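PDB 2Q02: putative cytoplasmic protein from Salmonella typhimurium LT2, which is of unknown function but folds as a xylose isomerase-like TIM barrel, binds zinc and may have isomerase activity. Local coordinates for residues A[103-108]-A[139-144]; A[148-153]-A[175-180]; A[166-171]-A[195-200]; A[171-176]-A[210-215]. One frame throughout, in Å; residues are numbered along the deposited sequence.

Contact 1 of 4, residues A[103-108]-A[139-144]. With ZN (zinc ion), chain E.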
# COMPACT_ATOMS: atom_id res chain seq x y z
N VAL A 103 -5.91 -2.68 4.07
CA VAL A 103 -5.04 -1.59 4.51
C VAL A 103 -5.79 -0.58 5.35
O VAL A 103 -6.92 -0.19 5.03
CB VAL A 103 -4.43 -0.85 3.29
CG1 VAL A 103 -3.61 0.36 3.74
CG2 VAL A 103 -3.58 -1.79 2.47
N LEU A 104 -5.13 -0.11 6.41
CA LEU A 104 -5.71 0.86 7.36
C LEU A 104 -4.88 2.17 7.36
O LEU A 104 -3.65 2.15 7.53
CB LEU A 104 -5.71 0.27 8.77
CG LEU A 104 -6.52 -1.01 8.95
CD1 LEU A 104 -6.11 -1.75 10.20
CD2 LEU A 104 -8.02 -0.71 9.02
N CYS A 105 -5.57 3.29 7.16
CA CYS A 105 -4.91 4.58 7.10
C CYS A 105 -5.38 5.49 8.21
O CYS A 105 -6.60 5.59 8.45
CB CYS A 105 -5.21 5.28 5.77
SG CYS A 105 -4.37 4.54 4.36
N PRO A 106 -4.44 6.22 8.84
CA PRO A 106 -4.76 7.06 10.01
C PRO A 106 -5.41 8.36 9.61
O PRO A 106 -5.25 8.80 8.48
CB PRO A 106 -3.38 7.38 10.61
CG PRO A 106 -2.47 7.44 9.38
CD PRO A 106 -3.02 6.35 8.45
N LEU A 107 -6.11 8.98 10.55
CA LEU A 107 -6.67 10.31 10.35
C LEU A 107 -5.57 11.27 9.89
O LEU A 107 -4.44 11.22 10.36
CB LEU A 107 -7.35 10.84 11.63
CG LEU A 107 -8.04 12.20 11.51
CD1 LEU A 107 -9.36 12.10 10.72
CD2 LEU A 107 -8.31 12.83 12.87
N ASN A 108 -5.92 12.14 8.95
CA ASN A 108 -4.93 13.00 8.30
C ASN A 108 -5.56 14.36 8.02
O ASN A 108 -5.64 14.80 6.89
CB ASN A 108 -4.34 12.31 7.05
CG ASN A 108 -3.24 13.12 6.35
OD1 ASN A 108 -2.25 13.50 6.94
ND2 ASN A 108 -3.42 13.34 5.05
N GLU A 139 -0.84 1.59 7.63
CA GLU A 139 0.05 2.42 6.80
C GLU A 139 0.15 3.82 7.36
O GLU A 139 -0.78 4.62 7.19
CB GLU A 139 -0.48 2.54 5.38
CG GLU A 139 0.36 3.46 4.49
CD GLU A 139 0.07 3.26 3.02
OE1 GLU A 139 -1.03 2.78 2.69
OE2 GLU A 139 0.95 3.59 2.19
N PRO A 140 1.26 4.14 8.04
CA PRO A 140 1.51 5.52 8.40
C PRO A 140 1.60 6.45 7.17
O PRO A 140 2.14 6.06 6.11
CB PRO A 140 2.87 5.48 9.11
CG PRO A 140 3.13 4.08 9.47
CD PRO A 140 2.30 3.22 8.55
N LEU A 141 1.04 7.65 7.32
CA LEU A 141 1.09 8.69 6.31
C LEU A 141 2.04 9.76 6.78
O LEU A 141 1.93 10.25 7.91
CB LEU A 141 -0.28 9.33 6.10
CG LEU A 141 -1.44 8.37 5.86
CD1 LEU A 141 -2.73 9.13 5.87
CD2 LEU A 141 -1.27 7.61 4.57
N GLY A 142 2.97 10.14 5.92
CA GLY A 142 4.04 11.08 6.29
C GLY A 142 3.67 12.55 6.35
O GLY A 142 4.44 13.36 6.85
N PHE A 143 2.50 12.92 5.84
CA PHE A 143 2.07 14.31 5.86
C PHE A 143 2.19 14.90 7.26
O PHE A 143 1.93 14.24 8.26
CB PHE A 143 0.64 14.48 5.39
CG PHE A 143 0.41 13.92 4.03
CD1 PHE A 143 0.91 14.58 2.92
CD2 PHE A 143 -0.26 12.71 3.87
CE1 PHE A 143 0.74 14.06 1.68
CE2 PHE A 143 -0.43 12.18 2.62
CZ PHE A 143 0.06 12.86 1.52
N ARG A 144 2.57 16.18 7.32
CA ARG A 144 2.61 16.89 8.61
C ARG A 144 1.28 16.89 9.37
O ARG A 144 1.28 16.97 10.60
CB ARG A 144 3.04 18.34 8.47
CG ARG A 144 4.52 18.52 8.55
CD ARG A 144 4.95 19.84 7.95
NE ARG A 144 6.33 20.10 8.35
CZ ARG A 144 6.76 21.13 9.09
NH1 ARG A 144 5.93 22.09 9.53
NH2 ARG A 144 8.06 21.21 9.38
ZN ZN E . 0.79 3.35 0.09
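Leu104 and Glu139 join the ends of two neighbouring strands, 101-104 and 135-138, at the C-terminal mouth of a TIM barrel, the rim on which enzymes of this fold carry their active sites. Glu139 N gives an almost straight hydrogen bond (177°) to Leu104 O, 2.9 Å away, which continues the pairing of parallel strands to the point where both chains turn into loops. This bond fixes the backbone of a metal ligand. Beyond it the Glu139 side chain is extended, with CG anti to the backbone N (chi1 177°), and its OE2 binds the zinc ion at 2.1 Å; Asp170, His197 and Glu245 complete the protein's share of the site. The other carboxylate oxygen, OE1, has CG1 of Val103 at 3.7 Å. Such a short, branched aliphatic residue suits the barrel interior because it fills space beside the carboxylate without competing for the metal.

Further along, the loops stay together through packing that is largely apolar. Pro106, a rigid ring with no amide hydrogen to satisfy, sets its CD 3.6 Å from Leu141 CG; the same CD lies 3.1 Å from the carbonyl oxygen Glu139 O. The branched end of Leu141 fills the space between the proline and Asn108, CD1 reaching the asparagine CB. At the far end Asn108 and Phe143 cross at about a right angle, their amide and ring planes 36° apart. Asn108 OD1 lies 3.4 Å from Phe143 CB, while ND2 of the same amide lies 3.4 Å from ring atom CD2.

Contact 2 of 4, residues A[148-153]-A[175-180]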
# COMPACT_ATOMS: atom_id res chain seq x y z
N LEU A 148 -0.49 9.82 12.46
CA LEU A 148 0.39 8.67 12.65
C LEU A 148 1.39 8.60 11.48
O LEU A 148 1.06 8.12 10.39
CB LEU A 148 -0.44 7.37 12.78
CG LEU A 148 0.31 6.03 12.92
CD1 LEU A 148 1.19 5.99 14.19
CD2 LEU A 148 -0.64 4.84 12.91
N ARG A 149 2.59 9.11 11.70
CA ARG A 149 3.59 9.32 10.66
C ARG A 149 4.79 8.37 10.71
O ARG A 149 5.43 8.11 9.69
CB ARG A 149 4.13 10.74 10.80
CG ARG A 149 3.04 11.76 10.93
CD ARG A 149 3.63 13.12 11.15
NE ARG A 149 4.48 13.52 10.04
CZ ARG A 149 5.51 14.34 10.13
NH1 ARG A 149 5.86 14.86 11.30
NH2 ARG A 149 6.20 14.65 9.03
N SER A 150 5.10 7.87 11.91
CA SER A 150 6.25 7.01 12.13
C SER A 150 5.85 5.55 12.05
O SER A 150 4.93 5.09 12.75
CB SER A 150 6.90 7.28 13.49
OG SER A 150 7.88 6.29 13.79
N ALA A 151 6.55 4.82 11.19
CA ALA A 151 6.42 3.37 11.12
C ALA A 151 6.90 2.70 12.42
O ALA A 151 6.29 1.71 12.87
CB ALA A 151 7.18 2.82 9.91
N VAL A 152 7.97 3.24 13.01
CA VAL A 152 8.52 2.73 14.27
C VAL A 152 7.47 2.81 15.39
O VAL A 152 7.23 1.83 16.09
CB VAL A 152 9.79 3.52 14.68
CG1 VAL A 152 10.12 3.34 16.17
CG2 VAL A 152 10.96 3.14 13.81
N TRP A 153 6.86 3.98 15.53
CA TRP A 153 5.85 4.25 16.55
C TRP A 153 4.59 3.42 16.27
O TRP A 153 3.97 2.90 17.19
CB TRP A 153 5.55 5.75 16.57
CG TRP A 153 4.54 6.23 17.55
CD1 TRP A 153 3.36 6.83 17.25
CD2 TRP A 153 4.62 6.18 18.98
NE1 TRP A 153 2.69 7.16 18.41
CE2 TRP A 153 3.44 6.78 19.49
CE3 TRP A 153 5.58 5.70 19.89
CZ2 TRP A 153 3.19 6.91 20.86
CZ3 TRP A 153 5.32 5.84 21.29
CH2 TRP A 153 4.13 6.43 21.75
N HIS A 175 9.56 9.17 3.11
CA HIS A 175 10.29 10.34 2.65
C HIS A 175 9.75 11.62 3.25
O HIS A 175 10.52 12.50 3.61
CB HIS A 175 10.24 10.42 1.12
CG HIS A 175 11.04 11.54 0.54
ND1 HIS A 175 10.47 12.61 -0.10
CD2 HIS A 175 12.38 11.74 0.48
CE1 HIS A 175 11.41 13.42 -0.54
NE2 HIS A 175 12.58 12.92 -0.20
N LEU A 176 8.42 11.71 3.37
CA LEU A 176 7.78 12.92 3.95
C LEU A 176 7.93 13.04 5.45
O LEU A 176 7.92 14.15 5.98
CB LEU A 176 6.29 13.01 3.59
CG LEU A 176 5.97 13.86 2.37
CD1 LEU A 176 6.41 13.16 1.10
CD2 LEU A 176 4.48 14.11 2.37
N TYR A 177 8.03 11.90 6.14
CA TYR A 177 8.32 11.91 7.58
C TYR A 177 9.78 12.26 7.74
O TYR A 177 10.63 11.40 7.65
CB TYR A 177 8.04 10.55 8.24
CG TYR A 177 8.29 10.54 9.73
CD1 TYR A 177 7.93 11.63 10.53
CD2 TYR A 177 8.90 9.46 10.36
CE1 TYR A 177 8.16 11.62 11.90
CE2 TYR A 177 9.14 9.45 11.73
CZ TYR A 177 8.77 10.53 12.49
OH TYR A 177 9.00 10.53 13.83
N GLU A 178 10.06 13.53 7.96
CA GLU A 178 11.44 14.03 7.81
C GLU A 178 12.33 13.78 9.03
O GLU A 178 13.54 14.05 9.00
CB GLU A 178 11.43 15.51 7.41
CG GLU A 178 10.74 15.77 6.06
CD GLU A 178 11.31 16.97 5.32
OE1 GLU A 178 12.47 16.87 4.85
OE2 GLU A 178 10.59 17.99 5.20
N GLU A 179 11.72 13.23 10.07
CA GLU A 179 12.42 12.84 11.27
C GLU A 179 12.66 11.33 11.24
O GLU A 179 13.05 10.74 12.24
CB GLU A 179 11.57 13.23 12.48
CG GLU A 179 11.28 14.77 12.58
CD GLU A 179 10.02 15.24 11.83
OE1 GLU A 179 10.05 15.43 10.59
OE2 GLU A 179 8.98 15.45 12.49
N ALA A 180 12.46 10.71 10.06
CA ALA A 180 12.37 9.25 9.94
C ALA A 180 13.70 8.55 10.06
O ALA A 180 13.75 7.45 10.60
CB ALA A 180 11.74 8.84 8.62
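Leu176, the last residue of helix 171-176, has its carbonyl O near the edge of the Arg149 guanidinium, 3.5 Å from NH2. The hydrogen bond of NH2 goes to Gly142 O, so the arginine braces its own loop while lying against the end of that helix. Tyr177 then leaves helical geometry and starts a type I turn that runs to Ala180. Its CG is anti to the backbone N (chi1 -178°), beside the carbonyl carbon, and the ring beyond lies against Arg149 and Ser150. The ring and guanidinium planes are 79° apart: CD1 of Tyr177 sits over the centre of the guanidinium face, 3.7 Å from Arg149 CZ. One face of the tyrosine ring covers the backbone of Arg149 and Ser150, and CE2 touches Ser150 CB at 3.6 Å. A large flat side chain suits this place, since it spans both residues. Past Glu178, Glu179 bends at chi2 (88°), and its OE2 lies 3.4 Å from Arg149 NH1, a salt bridge whose hydrogen bond is weak, at the exposed surface. Ala180 closes the turn, its N over the other tyrosine face. The turn thus links helix 171-176 to helix 180-187 and packs where Ser150, its OG accepting from Trp153 N, N-caps helix 151-161, which leads on to strand 166-170.

Contact 3 of 4, residues A[166-171]-A[195-200]. With ZN (zinc ion), chain E.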
# COMPACT_ATOMS: atom_id res chain seq x y z
N LYS A 166 0.42 -5.76 10.92
CA LYS A 166 1.76 -5.35 10.52
C LYS A 166 1.74 -3.96 9.89
O LYS A 166 0.70 -3.43 9.52
CB LYS A 166 2.36 -6.36 9.55
CG LYS A 166 2.85 -7.66 10.18
CD LYS A 166 3.22 -8.67 9.10
CE LYS A 166 4.27 -9.67 9.55
NZ LYS A 166 3.73 -10.89 10.20
N VAL A 167 2.91 -3.37 9.74
CA VAL A 167 3.02 -2.05 9.17
C VAL A 167 3.24 -2.14 7.66
O VAL A 167 3.97 -3.02 7.18
CB VAL A 167 4.18 -1.24 9.86
CG1 VAL A 167 4.68 -0.10 8.98
CG2 VAL A 167 3.73 -0.72 11.21
N LEU A 168 2.59 -1.23 6.94
CA LEU A 168 2.77 -1.06 5.52
C LEU A 168 3.72 0.14 5.31
O LEU A 168 3.38 1.30 5.57
CB LEU A 168 1.41 -0.80 4.87
CG LEU A 168 1.37 -1.00 3.37
CD1 LEU A 168 -0.09 -0.79 2.87
CD2 LEU A 168 2.39 -0.09 2.62
N LEU A 169 4.94 -0.17 4.86
CA LEU A 169 5.94 0.85 4.66
C LEU A 169 5.80 1.40 3.23
O LEU A 169 6.01 0.71 2.24
CB LEU A 169 7.33 0.25 4.91
CG LEU A 169 8.49 1.20 5.21
CD1 LEU A 169 9.73 0.35 5.44
CD2 LEU A 169 8.75 2.23 4.11
N ASP A 170 5.45 2.67 3.13
CA ASP A 170 5.32 3.33 1.86
C ASP A 170 6.49 4.33 1.68
O ASP A 170 6.66 5.25 2.49
CB ASP A 170 3.97 4.01 1.86
CG ASP A 170 3.61 4.58 0.55
OD1 ASP A 170 4.43 5.35 0.02
OD2 ASP A 170 2.50 4.28 0.08
N THR A 171 7.31 4.15 0.64
CA THR A 171 8.55 4.94 0.50
C THR A 171 8.29 6.45 0.41
O THR A 171 9.11 7.24 0.86
CB THR A 171 9.37 4.55 -0.72
OG1 THR A 171 8.55 4.67 -1.89
CG2 THR A 171 9.91 3.12 -0.58
N LEU A 195 4.18 -5.17 4.12
CA LEU A 195 4.19 -4.83 2.71
C LEU A 195 4.94 -3.53 2.51
O LEU A 195 5.05 -2.73 3.44
CB LEU A 195 2.77 -4.68 2.22
CG LEU A 195 2.51 -4.31 0.78
CD1 LEU A 195 2.98 -5.39 -0.11
CD2 LEU A 195 1.01 -4.08 0.58
N VAL A 196 5.47 -3.34 1.30
CA VAL A 196 6.13 -2.08 0.95
C VAL A 196 5.49 -1.51 -0.32
O VAL A 196 5.25 -2.26 -1.27
CB VAL A 196 7.66 -2.23 0.76
CG1 VAL A 196 8.28 -0.93 0.33
CG2 VAL A 196 8.31 -2.73 2.06
N HIS A 197 5.20 -0.21 -0.29
CA HIS A 197 4.63 0.52 -1.40
C HIS A 197 5.72 1.43 -1.99
O HIS A 197 6.31 2.26 -1.27
CB HIS A 197 3.44 1.39 -0.97
CG HIS A 197 2.13 0.67 -0.91
ND1 HIS A 197 0.97 1.29 -0.49
CD2 HIS A 197 1.79 -0.61 -1.19
CE1 HIS A 197 -0.03 0.43 -0.53
NE2 HIS A 197 0.44 -0.73 -0.95
N LEU A 198 5.97 1.27 -3.29
CA LEU A 198 7.00 1.99 -4.00
C LEU A 198 6.33 2.91 -5.02
O LEU A 198 5.26 2.59 -5.59
CB LEU A 198 7.95 1.03 -4.74
CG LEU A 198 8.71 -0.07 -3.99
CD1 LEU A 198 9.47 -0.99 -4.97
CD2 LEU A 198 9.65 0.52 -2.96
N SER A 199 6.95 4.08 -5.18
CA SER A 199 6.59 5.04 -6.20
C SER A 199 7.70 6.07 -6.17
O SER A 199 8.40 6.20 -5.15
CB SER A 199 5.23 5.70 -5.95
OG SER A 199 5.32 6.81 -5.09
N GLY A 200 7.88 6.75 -7.29
CA GLY A 200 8.91 7.77 -7.40
C GLY A 200 8.27 9.13 -7.53
O GLY A 200 7.12 9.24 -7.92
ZN ZN E . 0.79 3.35 0.09
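Strands 166-170 and 193-198 are parallel neighbours in the TIM barrel, with Leu169 opposite Val196 and Asp170 opposite His197. Their pairing is tight: Leu169 N bonds to Leu195 O at 2.9 Å, His197 N to Leu169 O at 2.8 Å, and Thr171 N to His197 O at 2.9 Å. Leu169 and Val196 turn outward to Leu233 of helix 226-235, where aliphatic chains fit the layer between sheet and helices. Leu168, Leu195, Asp170 and His197 face the interior. Leu168 lays CD2 over the imidazole face, 3.7 Å from the His197 ring centroid, a CH-pi contact that covers that face, while the zinc bond of ND1 and the bond of NE2 to Glu37 fix the ring's rotation. Asp170 OD2 and His197 ND1 bind the zinc ion at 1.9 and 2.1 Å; carboxylate and ring stand 81° apart, with OD2 near the ring plane. Arg215, in the second shell, bonds to OD2.

The solvent side is at Lys166, whose side chain extends from the sheet to an exposed position, natural for a long charged group; next to it Val167 still pairs with Ala192 and Gly194. Buried Thr171 belongs to the tight part: OG1 bonds to Asn226, and CG2 meets Leu198 CD2 at 3.5 Å.

Contact 4 of 4, residues A[171-176]-A[210-215]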
# COMPACT_ATOMS: atom_id res chain seq x y z
N THR A 171 7.31 4.15 0.64
CA THR A 171 8.55 4.94 0.50
C THR A 171 8.29 6.45 0.41
O THR A 171 9.11 7.24 0.86
CB THR A 171 9.37 4.55 -0.72
OG1 THR A 171 8.55 4.67 -1.89
CG2 THR A 171 9.91 3.12 -0.58
N PHE A 172 7.16 6.85 -0.16
CA PHE A 172 6.76 8.24 -0.19
C PHE A 172 6.48 8.77 1.21
O PHE A 172 6.91 9.88 1.58
CB PHE A 172 5.50 8.41 -1.05
CG PHE A 172 4.87 9.77 -0.96
CD1 PHE A 172 3.89 10.04 -0.02
CD2 PHE A 172 5.20 10.77 -1.88
CE1 PHE A 172 3.27 11.31 0.03
CE2 PHE A 172 4.59 12.03 -1.84
CZ PHE A 172 3.62 12.30 -0.89
N HIS A 173 5.74 7.98 1.98
CA HIS A 173 5.37 8.41 3.33
C HIS A 173 6.57 8.42 4.27
O HIS A 173 6.67 9.30 5.12
CB HIS A 173 4.16 7.62 3.86
CG HIS A 173 2.91 7.92 3.11
ND1 HIS A 173 2.34 9.18 3.08
CD2 HIS A 173 2.14 7.14 2.31
CE1 HIS A 173 1.25 9.15 2.32
NE2 HIS A 173 1.11 7.93 1.85
N HIS A 174 7.50 7.48 4.08
CA HIS A 174 8.79 7.54 4.75
C HIS A 174 9.55 8.83 4.40
O HIS A 174 10.13 9.51 5.26
CB HIS A 174 9.64 6.31 4.37
CG HIS A 174 11.04 6.32 4.94
ND1 HIS A 174 11.36 5.72 6.14
CD2 HIS A 174 12.19 6.84 4.46
CE1 HIS A 174 12.64 5.90 6.39
NE2 HIS A 174 13.17 6.57 5.38
N HIS A 175 9.56 9.17 3.11
CA HIS A 175 10.29 10.34 2.65
C HIS A 175 9.75 11.62 3.25
O HIS A 175 10.52 12.50 3.61
CB HIS A 175 10.24 10.42 1.12
CG HIS A 175 11.04 11.54 0.54
ND1 HIS A 175 10.47 12.61 -0.10
CD2 HIS A 175 12.38 11.74 0.48
CE1 HIS A 175 11.41 13.42 -0.54
NE2 HIS A 175 12.58 12.92 -0.20
N LEU A 176 8.42 11.71 3.37
CA LEU A 176 7.78 12.92 3.95
C LEU A 176 7.93 13.04 5.45
O LEU A 176 7.92 14.15 5.98
CB LEU A 176 6.29 13.01 3.59
CG LEU A 176 5.97 13.86 2.37
CD1 LEU A 176 6.41 13.16 1.10
CD2 LEU A 176 4.48 14.11 2.37
N LEU A 210 4.91 18.33 -0.84
CA LEU A 210 4.62 17.18 -1.72
C LEU A 210 3.27 16.56 -1.37
O LEU A 210 2.89 16.53 -0.20
CB LEU A 210 5.72 16.12 -1.61
CG LEU A 210 7.05 16.43 -2.30
CD1 LEU A 210 8.08 15.40 -1.90
CD2 LEU A 210 6.90 16.46 -3.82
N ALA A 211 2.57 16.09 -2.40
CA ALA A 211 1.27 15.39 -2.27
C ALA A 211 1.25 14.17 -3.20
O ALA A 211 2.14 14.01 -4.03
CB ALA A 211 0.10 16.32 -2.57
N ASP A 212 0.24 13.33 -3.06
CA ASP A 212 0.10 12.11 -3.87
C ASP A 212 0.09 12.36 -5.38
O ASP A 212 0.54 11.51 -6.15
CB ASP A 212 -1.16 11.34 -3.47
CG ASP A 212 -1.05 10.72 -2.08
OD1 ASP A 212 0.07 10.48 -1.61
OD2 ASP A 212 -2.09 10.48 -1.46
N GLU A 213 -0.39 13.53 -5.81
CA GLU A 213 -0.41 13.90 -7.23
C GLU A 213 0.99 13.87 -7.93
O GLU A 213 1.07 13.77 -9.15
CB GLU A 213 -1.09 15.28 -7.39
CG GLU A 213 -0.94 15.97 -8.74
CD GLU A 213 -1.42 15.14 -9.92
OE1 GLU A 213 -2.27 14.26 -9.70
OE2 GLU A 213 -0.94 15.38 -11.07
N GLN A 214 2.06 13.98 -7.15
CA GLN A 214 3.43 13.95 -7.69
C GLN A 214 3.99 12.54 -7.80
O GLN A 214 5.09 12.34 -8.30
CB GLN A 214 4.38 14.78 -6.81
CG GLN A 214 4.24 16.29 -6.94
CD GLN A 214 3.05 16.85 -6.17
OE1 GLN A 214 2.95 16.72 -4.96
NE2 GLN A 214 2.14 17.47 -6.88
N ARG A 215 3.23 11.55 -7.33
CA ARG A 215 3.75 10.20 -7.23
C ARG A 215 3.56 9.48 -8.55
O ARG A 215 2.43 9.15 -8.95
CB ARG A 215 3.09 9.43 -6.08
CG ARG A 215 3.50 9.93 -4.71
CD ARG A 215 2.66 9.34 -3.65
NE ARG A 215 2.86 7.91 -3.54
CZ ARG A 215 2.26 7.12 -2.65
NH1 ARG A 215 1.40 7.62 -1.76
NH2 ARG A 215 2.52 5.82 -2.66
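Phe172 holds CG anti to its backbone N (chi1 170°), beside the carbonyl carbon and on the side of Arg215, and the arginine chain bends at chi3 (66°), which places NE near the phenylalanine CB. The two side chains cross at about a right angle, yet their flat groups are nearly parallel, only 11° apart. Arg215 CD makes a CH-pi contact over one ring face, 3.6 Å from the centroid, and CG comes to 3.4 Å from Phe172 CD2; Leu176 CD1 covers the opposite face. An aromatic ring suits this place because it packs against the aliphatic part of an arginine whose polar end is engaged nearby. In this TIM barrel both segments lie above the C-terminal strand ends: helix 171-176 follows strand 166-170, and the loop holding Leu210 to Arg215 follows strand 193-198. Arg215 NH2 also bonds to the zinc ligand Glu245, and NE to Ser199. NH1 forms a salt bridge with Asp212 OD1 at 3.2 Å, lying above the carboxylate plane. His173, whose ND1 is hydrogen-bonded to Gly142 N, has NE2 merely near Arg215 NH1; an unidentified bound molecule bonds to NE2, to Asp212 OD2 and, weakly, to NH1. At the other end of the contact, Leu210 packs its CB 4.1 Å from Leu176 CD1 and its CD1 at the edge of the His175 ring.

The four contacts lie around one arc of the C-terminal mouth of the barrel, their centres 10 to 12 Å apart. Along the chain contact 1 closes before the others open, while contact 3 alternates in its segments with both contacts 2 and 4. Contacts 1 and 3 belong to the same parallel sheet and both supply ligands to the zinc ion. Contacts 2 and 4 share His175 and Leu176 of helix 171-176, and contacts 3 and 4 share Thr171, where strand 166-170 passes into that helix. Gly142 joins contact 1 to contact 2 through Arg149, and Arg215 joins contact 4 to the metal ligands of contact 3. The metal site and its surrounding loops are therefore built as one connected network.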